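Cytochrome p450EpoK (Sorangium cellulosum, PDB 1PKF) is a bacterial cytochrome P450, a mainly helical haem protein that holds protoporphyrin IX containing iron and, in this model, epothilone D. Local coordinates at residues Trp50-Tyr55 against Val326-Pro331; Leu295-Ile300 against Ala333-Thr338. All blocks are in the same frame, centred on the assembly; numbering follows the deposited sequence.

Contact 1: Trp50-Tyr55 against Val326-Pro331; sequences WVLTRY and VFLLIP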
ATOM      1  N   TRP A  50      18.780   8.864   5.276  1.00 45.03           N
ATOM      2  CA  TRP A  50      18.493  10.199   4.788  1.00 44.58           C
ATOM      3  C   TRP A  50      17.030  10.241   4.448  1.00 43.71           C
ATOM      4  O   TRP A  50      16.483   9.230   4.040  1.00 43.19           O
ATOM      5  CB  TRP A  50      19.321  10.443   3.531  1.00 45.64           C
ATOM      6  CG  TRP A  50      20.800  10.577   3.797  1.00 46.63           C
ATOM      7  CD1 TRP A  50      21.770   9.657   3.547  1.00 46.48           C
ATOM      8  CD2 TRP A  50      21.460  11.714   4.370  1.00 47.18           C
ATOM      9  NE1 TRP A  50      22.997  10.150   3.922  1.00 47.87           N
ATOM     10  CE2 TRP A  50      22.831  11.411   4.441  1.00 47.92           C
ATOM     11  CE3 TRP A  50      21.024  12.958   4.832  1.00 47.07           C
ATOM     12  CZ2 TRP A  50      23.779  12.314   4.946  1.00 48.18           C
ATOM     13  CZ3 TRP A  50      21.970  13.859   5.333  1.00 47.70           C
ATOM     14  CH2 TRP A  50      23.326  13.527   5.382  1.00 47.95           C
ATOM     15  N   VAL A  51      16.403  11.399   4.631  1.00 43.49           N
ATOM     16  CA  VAL A  51      14.998  11.633   4.304  1.00 42.36           C
ATOM     17  C   VAL A  51      14.893  12.823   3.324  1.00 44.10           C
ATOM     18  O   VAL A  51      15.409  13.916   3.610  1.00 44.52           O
ATOM     19  CB  VAL A  51      14.216  11.960   5.570  1.00 41.22           C
ATOM     20  CG1 VAL A  51      12.805  12.354   5.265  1.00 40.14           C
ATOM     21  CG2 VAL A  51      14.229  10.764   6.531  1.00 41.09           C
ATOM     22  N   LEU A  52      14.245  12.608   2.177  1.00 43.83           N
ATOM     23  CA  LEU A  52      14.009  13.661   1.184  1.00 43.46           C
ATOM     24  C   LEU A  52      12.606  14.169   1.280  1.00 42.96           C
ATOM     25  O   LEU A  52      11.638  13.378   1.291  1.00 43.91           O
ATOM     26  CB  LEU A  52      14.251  13.133  -0.223  1.00 43.97           C
ATOM     27  CG  LEU A  52      15.661  12.691  -0.493  1.00 43.92           C
ATOM     28  CD1 LEU A  52      15.726  11.867  -1.731  1.00 44.74           C
ATOM     29  CD2 LEU A  52      16.503  13.939  -0.652  1.00 45.73           C
ATOM     30  N   THR A  53      12.484  15.495   1.349  1.00 40.95           N
ATOM     31  CA  THR A  53      11.236  16.151   1.702  1.00 40.13           C
ATOM     32  C   THR A  53      10.449  16.795   0.563  1.00 40.00           C
ATOM     33  O   THR A  53       9.309  17.184   0.781  1.00 37.70           O
ATOM     34  CB  THR A  53      11.492  17.282   2.707  1.00 41.72           C
ATOM     35  OG1 THR A  53      12.486  18.195   2.191  1.00 42.43           O
ATOM     36  CG2 THR A  53      12.081  16.769   3.986  1.00 42.06           C
ATOM     37  N   ARG A  54      11.057  16.955  -0.617  1.00 42.24           N
ATOM     38  CA  ARG A  54      10.444  17.800  -1.669  1.00 44.21           C
ATOM     39  C   ARG A  54      10.041  17.015  -2.913  1.00 41.50           C
ATOM     40  O   ARG A  54      10.646  16.024  -3.222  1.00 42.05           O
ATOM     41  CB  ARG A  54      11.393  18.949  -2.018  1.00 46.04           C
ATOM     42  CG  ARG A  54      11.434  19.956  -0.875  1.00 47.45           C
ATOM     43  CD  ARG A  54      12.616  20.915  -0.883  1.00 48.22           C
ATOM     44  NE  ARG A  54      12.665  21.705   0.352  1.00 49.31           N
ATOM     45  CZ  ARG A  54      13.416  22.790   0.514  1.00 49.90           C
ATOM     46  NH1 ARG A  54      14.174  23.211  -0.483  1.00 49.42           N
ATOM     47  NH2 ARG A  54      13.416  23.449   1.666  1.00 49.82           N
ATOM     48  N   TYR A  55       8.971  17.429  -3.582  1.00 42.16           N
ATOM     49  CA  TYR A  55       8.460  16.696  -4.762  1.00 41.51           C
ATOM     50  C   TYR A  55       9.539  16.328  -5.754  1.00 43.25           C
ATOM     51  O   TYR A  55       9.724  15.150  -6.088  1.00 41.32           O
ATOM     52  CB  TYR A  55       7.320  17.447  -5.429  1.00 41.62           C
ATOM     53  CG  TYR A  55       6.666  16.666  -6.528  1.00 41.28           C
ATOM     54  CD1 TYR A  55       5.477  15.959  -6.303  1.00 40.39           C
ATOM     55  CD2 TYR A  55       7.273  16.582  -7.788  1.00 41.24           C
ATOM     56  CE1 TYR A  55       4.905  15.189  -7.316  1.00 40.09           C
ATOM     57  CE2 TYR A  55       6.707  15.848  -8.805  1.00 41.24           C
ATOM     58  CZ  TYR A  55       5.519  15.158  -8.575  1.00 41.63           C
ATOM     59  OH  TYR A  55       5.019  14.405  -9.613  1.00 40.43           O
ATOM     60  N   VAL A 326      17.814   5.763   1.868  1.00 39.95           N
ATOM     61  CA  VAL A 326      17.143   7.018   1.684  1.00 39.69           C
ATOM     62  C   VAL A 326      15.634   6.799   1.715  1.00 38.79           C
ATOM     63  O   VAL A 326      15.119   5.945   1.020  1.00 39.10           O
ATOM     64  CB  VAL A 326      17.547   7.680   0.335  1.00 41.11           C
ATOM     65  CG1 VAL A 326      16.969   9.027   0.255  1.00 40.52           C
ATOM     66  CG2 VAL A 326      19.051   7.784   0.248  1.00 43.92           C
ATOM     67  N   PHE A 327      14.938   7.575   2.530  1.00 38.78           N
ATOM     68  CA  PHE A 327      13.496   7.558   2.559  1.00 39.76           C
ATOM     69  C   PHE A 327      12.970   8.696   1.720  1.00 39.16           C
ATOM     70  O   PHE A 327      13.438   9.826   1.849  1.00 38.46           O
ATOM     71  CB  PHE A 327      12.986   7.790   3.979  1.00 40.73           C
ATOM     72  CG  PHE A 327      12.630   6.545   4.709  1.00 42.60           C
ATOM     73  CD1 PHE A 327      13.500   6.009   5.644  1.00 43.25           C
ATOM     74  CD2 PHE A 327      11.407   5.924   4.492  1.00 43.53           C
ATOM     75  CE1 PHE A 327      13.148   4.833   6.353  1.00 44.64           C
ATOM     76  CE2 PHE A 327      11.055   4.750   5.218  1.00 44.87           C
ATOM     77  CZ  PHE A 327      11.933   4.221   6.136  1.00 43.16           C
ATOM     78  N   LEU A 328      11.947   8.405   0.924  1.00 39.96           N
ATOM     79  CA  LEU A 328      11.204   9.416   0.192  1.00 38.97           C
ATOM     80  C   LEU A 328       9.967   9.728   0.972  1.00 38.72           C
ATOM     81  O   LEU A 328       9.094   8.886   1.083  1.00 39.79           O
ATOM     82  CB  LEU A 328      10.839   8.888  -1.197  1.00 40.74           C
ATOM     83  CG  LEU A 328      11.881   8.052  -1.924  1.00 41.14           C
ATOM     84  CD1 LEU A 328      11.437   7.813  -3.357  1.00 42.92           C
ATOM     85  CD2 LEU A 328      13.209   8.693  -1.916  1.00 42.58           C
ATOM     86  N   LEU A 329       9.888  10.939   1.520  1.00 37.25           N
ATOM     87  CA  LEU A 329       8.808  11.381   2.366  1.00 37.98           C
ATOM     88  C   LEU A 329       7.530  11.723   1.582  1.00 40.34           C
ATOM     89  O   LEU A 329       7.145  12.900   1.413  1.00 40.10           O
ATOM     90  CB  LEU A 329       9.268  12.558   3.229  1.00 37.93           C
ATOM     91  CG  LEU A 329       8.444  12.866   4.456  1.00 38.78           C
ATOM     92  CD1 LEU A 329       8.320  11.621   5.344  1.00 39.39           C
ATOM     93  CD2 LEU A 329       9.021  14.073   5.248  1.00 40.02           C
ATOM     94  N   ILE A 330       6.830  10.670   1.155  1.00 40.28           N
ATOM     95  CA  ILE A 330       5.730  10.852   0.244  1.00 40.06           C
ATOM     96  C   ILE A 330       4.657  11.792   0.697  1.00 38.66           C
ATOM     97  O   ILE A 330       4.223  12.604  -0.080  1.00 38.20           O
ATOM     98  CB  ILE A 330       5.145   9.502  -0.214  1.00 40.62           C
ATOM     99  CG1 ILE A 330       6.088   8.937  -1.271  1.00 42.41           C
ATOM    100  CG2 ILE A 330       3.795   9.702  -0.898  1.00 39.57           C
ATOM    101  CD1 ILE A 330       6.770   7.764  -0.857  1.00 43.81           C
ATOM    102  N   PRO A 331       4.154  11.680   1.911  1.00 39.20           N
ATOM    103  CA  PRO A 331       3.053  12.552   2.310  1.00 39.03           C
ATOM    104  C   PRO A 331       3.473  14.035   2.306  1.00 40.83           C
ATOM    105  O   PRO A 331       2.617  14.927   2.229  1.00 39.32           O
ATOM    106  CB  PRO A 331       2.683  12.050   3.717  1.00 39.60           C
ATOM    107  CG  PRO A 331       3.838  11.229   4.156  1.00 40.19           C
ATOM    108  CD  PRO A 331       4.543  10.730   2.962  1.00 40.13           C
TER

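Contact 2: Leu295-Ile300 against Ala333-Thr338; sequences LRFENI and ALRDGT. Unlike the reference sequence in segment 295-300: Glu298 (reference Asp).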
ATOM      1  N   LEU A 295      -5.330  10.132  -1.713  1.00 39.89           N
ATOM      2  CA  LEU A 295      -3.964   9.676  -1.534  1.00 40.72           C
ATOM      3  C   LEU A 295      -2.957  10.826  -1.709  1.00 40.58           C
ATOM      4  O   LEU A 295      -1.836  10.808  -1.168  1.00 40.50           O
ATOM      5  CB  LEU A 295      -3.682   8.594  -2.551  1.00 41.29           C
ATOM      6  CG  LEU A 295      -3.636   7.118  -2.179  1.00 42.66           C
ATOM      7  CD1 LEU A 295      -4.292   6.762  -0.825  1.00 43.37           C
ATOM      8  CD2 LEU A 295      -4.185   6.295  -3.282  1.00 43.10           C
ATOM      9  N   ARG A 296      -3.357  11.798  -2.507  1.00 38.76           N
ATOM     10  CA  ARG A 296      -2.568  12.988  -2.741  1.00 39.13           C
ATOM     11  C   ARG A 296      -2.600  13.921  -1.538  1.00 38.62           C
ATOM     12  O   ARG A 296      -1.572  14.373  -1.072  1.00 40.07           O
ATOM     13  CB  ARG A 296      -3.102  13.712  -3.977  1.00 39.41           C
ATOM     14  CG  ARG A 296      -2.060  14.584  -4.627  1.00 40.61           C
ATOM     15  CD  ARG A 296      -1.825  15.926  -3.886  1.00 40.41           C
ATOM     16  NE  ARG A 296      -3.067  16.556  -3.410  1.00 41.45           N
ATOM     17  CZ  ARG A 296      -3.112  17.650  -2.626  1.00 40.95           C
ATOM     18  NH1 ARG A 296      -1.983  18.204  -2.208  1.00 42.39           N
ATOM     19  NH2 ARG A 296      -4.272  18.154  -2.220  1.00 39.63           N
ATOM     20  N   PHE A 297      -3.797  14.198  -1.047  1.00 39.20           N
ATOM     21  CA  PHE A 297      -4.007  15.162  -0.010  1.00 41.08           C
ATOM     22  C   PHE A 297      -3.609  14.554   1.321  1.00 41.98           C
ATOM     23  O   PHE A 297      -3.148  15.237   2.227  1.00 39.67           O
ATOM     24  CB  PHE A 297      -5.482  15.497   0.088  1.00 41.54           C
ATOM     25  CG  PHE A 297      -5.824  16.344   1.277  1.00 42.99           C
ATOM     26  CD1 PHE A 297      -5.303  17.627   1.394  1.00 43.78           C
ATOM     27  CD2 PHE A 297      -6.665  15.879   2.261  1.00 42.47           C
ATOM     28  CE1 PHE A 297      -5.627  18.432   2.473  1.00 44.13           C
ATOM     29  CE2 PHE A 297      -6.969  16.657   3.351  1.00 43.63           C
ATOM     30  CZ  PHE A 297      -6.455  17.946   3.464  1.00 44.54           C
ATOM     31  N   GLU A 298      -3.846  13.263   1.455  1.00 41.57           N
ATOM     32  CA  GLU A 298      -3.452  12.669   2.687  1.00 43.50           C
ATOM     33  C   GLU A 298      -3.058  11.224   2.687  1.00 40.45           C
ATOM     34  O   GLU A 298      -3.770  10.311   3.042  1.00 42.25           O
ATOM     35  CB  GLU A 298      -4.413  13.074   3.721  1.00 44.56           C
ATOM     36  CG  GLU A 298      -5.659  12.334   3.782  1.00 45.35           C
ATOM     37  CD  GLU A 298      -5.887  12.201   5.227  1.00 46.14           C
ATOM     38  OE1 GLU A 298      -7.008  11.896   5.632  1.00 46.82           O
ATOM     39  OE2 GLU A 298      -4.860  12.459   5.926  1.00 46.98           O
ATOM     40  N   ASN A 299      -1.843  11.081   2.264  1.00 38.86           N
ATOM     41  CA  ASN A 299      -1.321   9.836   1.919  1.00 39.10           C
ATOM     42  C   ASN A 299      -1.248   8.920   3.126  1.00 39.50           C
ATOM     43  O   ASN A 299      -0.898   9.363   4.233  1.00 38.17           O
ATOM     44  CB  ASN A 299       0.070  10.051   1.405  1.00 38.63           C
ATOM     45  CG  ASN A 299       0.607   8.831   0.753  1.00 38.31           C
ATOM     46  OD1 ASN A 299       1.466   8.128   1.310  1.00 37.39           O
ATOM     47  ND2 ASN A 299       0.125   8.568  -0.441  1.00 35.76           N
ATOM     48  N   ILE A 300      -1.530   7.639   2.880  1.00 38.71           N
ATOM     49  CA  ILE A 300      -1.578   6.643   3.931  1.00 37.96           C
ATOM     50  C   ILE A 300      -0.218   6.279   4.489  1.00 35.69           C
ATOM     51  O   ILE A 300      -0.146   5.604   5.519  1.00 35.22           O
ATOM     52  CB  ILE A 300      -2.305   5.342   3.440  1.00 39.33           C
ATOM     53  CG1 ILE A 300      -1.560   4.705   2.272  1.00 39.64           C
ATOM     54  CG2 ILE A 300      -3.750   5.652   3.106  1.00 39.48           C
ATOM     55  CD1 ILE A 300      -2.065   3.303   1.877  1.00 40.15           C
ATOM     56  N   ALA A 333       6.140  15.316   0.102  1.00 40.72           N
ATOM     57  CA  ALA A 333       6.290  15.612  -1.298  1.00 43.39           C
ATOM     58  C   ALA A 333       4.944  15.945  -1.911  1.00 43.01           C
ATOM     59  O   ALA A 333       4.870  16.771  -2.783  1.00 43.99           O
ATOM     60  CB  ALA A 333       6.918  14.439  -2.029  1.00 44.86           C
ATOM     61  N   LEU A 334       3.876  15.320  -1.437  1.00 42.98           N
ATOM     62  CA  LEU A 334       2.568  15.484  -2.037  1.00 43.19           C
ATOM     63  C   LEU A 334       1.804  16.654  -1.479  1.00 42.96           C
ATOM     64  O   LEU A 334       0.668  16.899  -1.906  1.00 42.97           O
ATOM     65  CB  LEU A 334       1.742  14.212  -1.891  1.00 44.11           C
ATOM     66  CG  LEU A 334       2.247  13.001  -2.677  1.00 46.00           C
ATOM     67  CD1 LEU A 334       1.272  11.841  -2.561  1.00 46.89           C
ATOM     68  CD2 LEU A 334       2.462  13.359  -4.136  1.00 47.11           C
ATOM     69  N   ARG A 335       2.385  17.381  -0.525  1.00 42.39           N
ATOM     70  CA  ARG A 335       1.838  18.682  -0.113  1.00 42.77           C
ATOM     71  C   ARG A 335       2.753  19.833  -0.582  1.00 43.29           C
ATOM     72  O   ARG A 335       2.674  20.946  -0.099  1.00 44.16           O
ATOM     73  CB  ARG A 335       1.664  18.755   1.408  1.00 43.00           C
ATOM     74  CG  ARG A 335       0.621  17.842   1.961  1.00 42.87           C
ATOM     75  CD  ARG A 335      -0.735  18.304   1.723  1.00 42.91           C
ATOM     76  NE  ARG A 335      -1.716  17.574   2.496  1.00 43.63           N
ATOM     77  CZ  ARG A 335      -2.221  17.960   3.645  1.00 44.02           C
ATOM     78  NH1 ARG A 335      -1.852  19.097   4.194  1.00 45.54           N
ATOM     79  NH2 ARG A 335      -3.141  17.226   4.245  1.00 44.34           N
ATOM     80  N   ASP A 336       3.622  19.536  -1.530  1.00 44.50           N
ATOM     81  CA  ASP A 336       4.624  20.458  -1.998  1.00 45.62           C
ATOM     82  C   ASP A 336       3.935  21.503  -2.881  1.00 49.05           C
ATOM     83  O   ASP A 336       3.455  21.191  -3.983  1.00 48.90           O
ATOM     84  CB  ASP A 336       5.718  19.683  -2.744  1.00 45.30           C
ATOM     85  CG  ASP A 336       6.935  20.553  -3.105  1.00 46.80           C
ATOM     86  OD1 ASP A 336       6.752  21.762  -3.354  1.00 48.31           O
ATOM     87  OD2 ASP A 336       8.099  20.114  -3.208  1.00 45.48           O
ATOM     88  N   GLY A 337       3.860  22.728  -2.353  1.00 50.23           N
ATOM     89  CA  GLY A 337       3.125  23.831  -2.956  1.00 51.82           C
ATOM     90  C   GLY A 337       3.632  24.355  -4.290  1.00 53.02           C
ATOM     91  O   GLY A 337       2.892  25.007  -5.023  1.00 54.43           O
ATOM     92  N   THR A 338       4.879  24.055  -4.615  1.00 54.01           N
ATOM     93  CA  THR A 338       5.403  24.351  -5.940  1.00 55.90           C
ATOM     94  C   THR A 338       4.993  23.341  -7.021  1.00 55.98           C
ATOM     95  O   THR A 338       5.454  23.442  -8.152  1.00 55.90           O
ATOM     96  CB  THR A 338       6.913  24.380  -5.929  1.00 56.57           C
ATOM     97  OG1 THR A 338       7.394  23.041  -5.828  1.00 56.98           O
ATOM     98  CG2 THR A 338       7.465  25.125  -4.706  1.00 57.17           C
TER

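Contact 1: Trp50-Tyr55 against Val326-Pro331
Trp50, Val51 and Leu52 pair in parallel with Val326, Phe327 and Leu328, and three backbone hydrogen bonds stitch the two strands together. Phe327 N donates to Trp50 O at 2.7 Å, Leu52 N to Phe327 O at 2.9 Å, and Leu329 N to Leu52 O at 3.0 Å, so Phe327 bonds through both its N-H and its carbonyl. Two CA-H...O contacts, from Val326 to Trp50 O and from Val51 to Phe327 O, reinforce the pairing.

Apolar contacts are made on both faces. On that of Leu52, Val326 and Leu328, Leu52 CD1 touches Val326 CG1 at 3.7 Å and Leu328 CD2 at 4.1 Å; the Leu52 and Leu328 side chains run alongside each other in the same direction. On the other face, Val51 splits its branches: with CG1 anti to the backbone N (chi1 174°), that methyl meets Leu329 CB at 4.1 Å, while CG2 rests on Phe327 CB. The Phe327 side chain lies about 4 Å from epothilone D at its nearest atoms.

Leu329, centre of an inverse gamma turn, is the N-cap residue of helix 330-333. Strands 49-52 and 325-329 are the parallel pair within the otherwise antiparallel mixed sheet characteristic of the P450 fold.

Contact 2: Leu295-Ile300 against Ala333-Thr338
Arg296 and Leu334 bring the two backbones nearest, their CA atoms 5.8 Å apart, where the last turn of helix 287-297 meets a type I beta turn running from Ala333 to Asp336. Glu298 then leaves helical geometry, and the carbonyl of Phe297 is taken up by a side chain of the turn.

That side chain is Arg335, whose NE and NH2 grip Phe297 O side-on, each at 2.8 Å, with the oxygen in the guanidinium plane. The same guanidinium lies flat on the Phe297 ring, planes 8° apart; NH2 sits over one face, offset toward the rim and 3.3 Å from CE1. The bonds and the stack, with the salt bridge from NH1 to Asp344, probably fix the rotation of the guanidinium. A bend at chi2 (-76°) turns the Arg335 chain toward them.

Arg296 reaches back the other way, bent at chi2 and chi3, and its NH1 donates to Leu334 O at 3.0 Å in a somewhat bent bond (148° at the hydrogen), the oxygen lying a little out of the guanidinium plane; Pro343 O also binds NH1. Leu334 packs against the helix end, its CB 3.4 Å from Arg296 O and its CD1 3.6 Å from Leu295 O. Asn299 ND2 donates to the same Leu295 O and touches Leu334 CD1, while its OD1 accepts from Leu301 N.

A salt bridge ties Arg296 to Glu293. Around this junction, Leu295 packs on Leu262 of helix 241-272, Asn299 on Ile330 and Pro331 of helix 330-333, and Arg335 makes a cation-pi contact with Phe29 of helix 29-38.

Both contacts are largely buried and lie on the same side of the chain's centre, their centres about 12 Å apart. Contact 1 holds strand to strand by regular backbone bonds and aliphatic side chains; contact 2 joins a helix end to a turn, and there arginine side chains bind main-chain oxygens. Helix 330-333 connects the second segments of the two. They also meet directly: Tyr55 N probably donates to Asp336 OD2 at 2.8 Å. Each approaches a ligand, contact 1 epothilone D and contact 2 the haem, from which the Leu295 side chain lies about 4 Å at its nearest atoms.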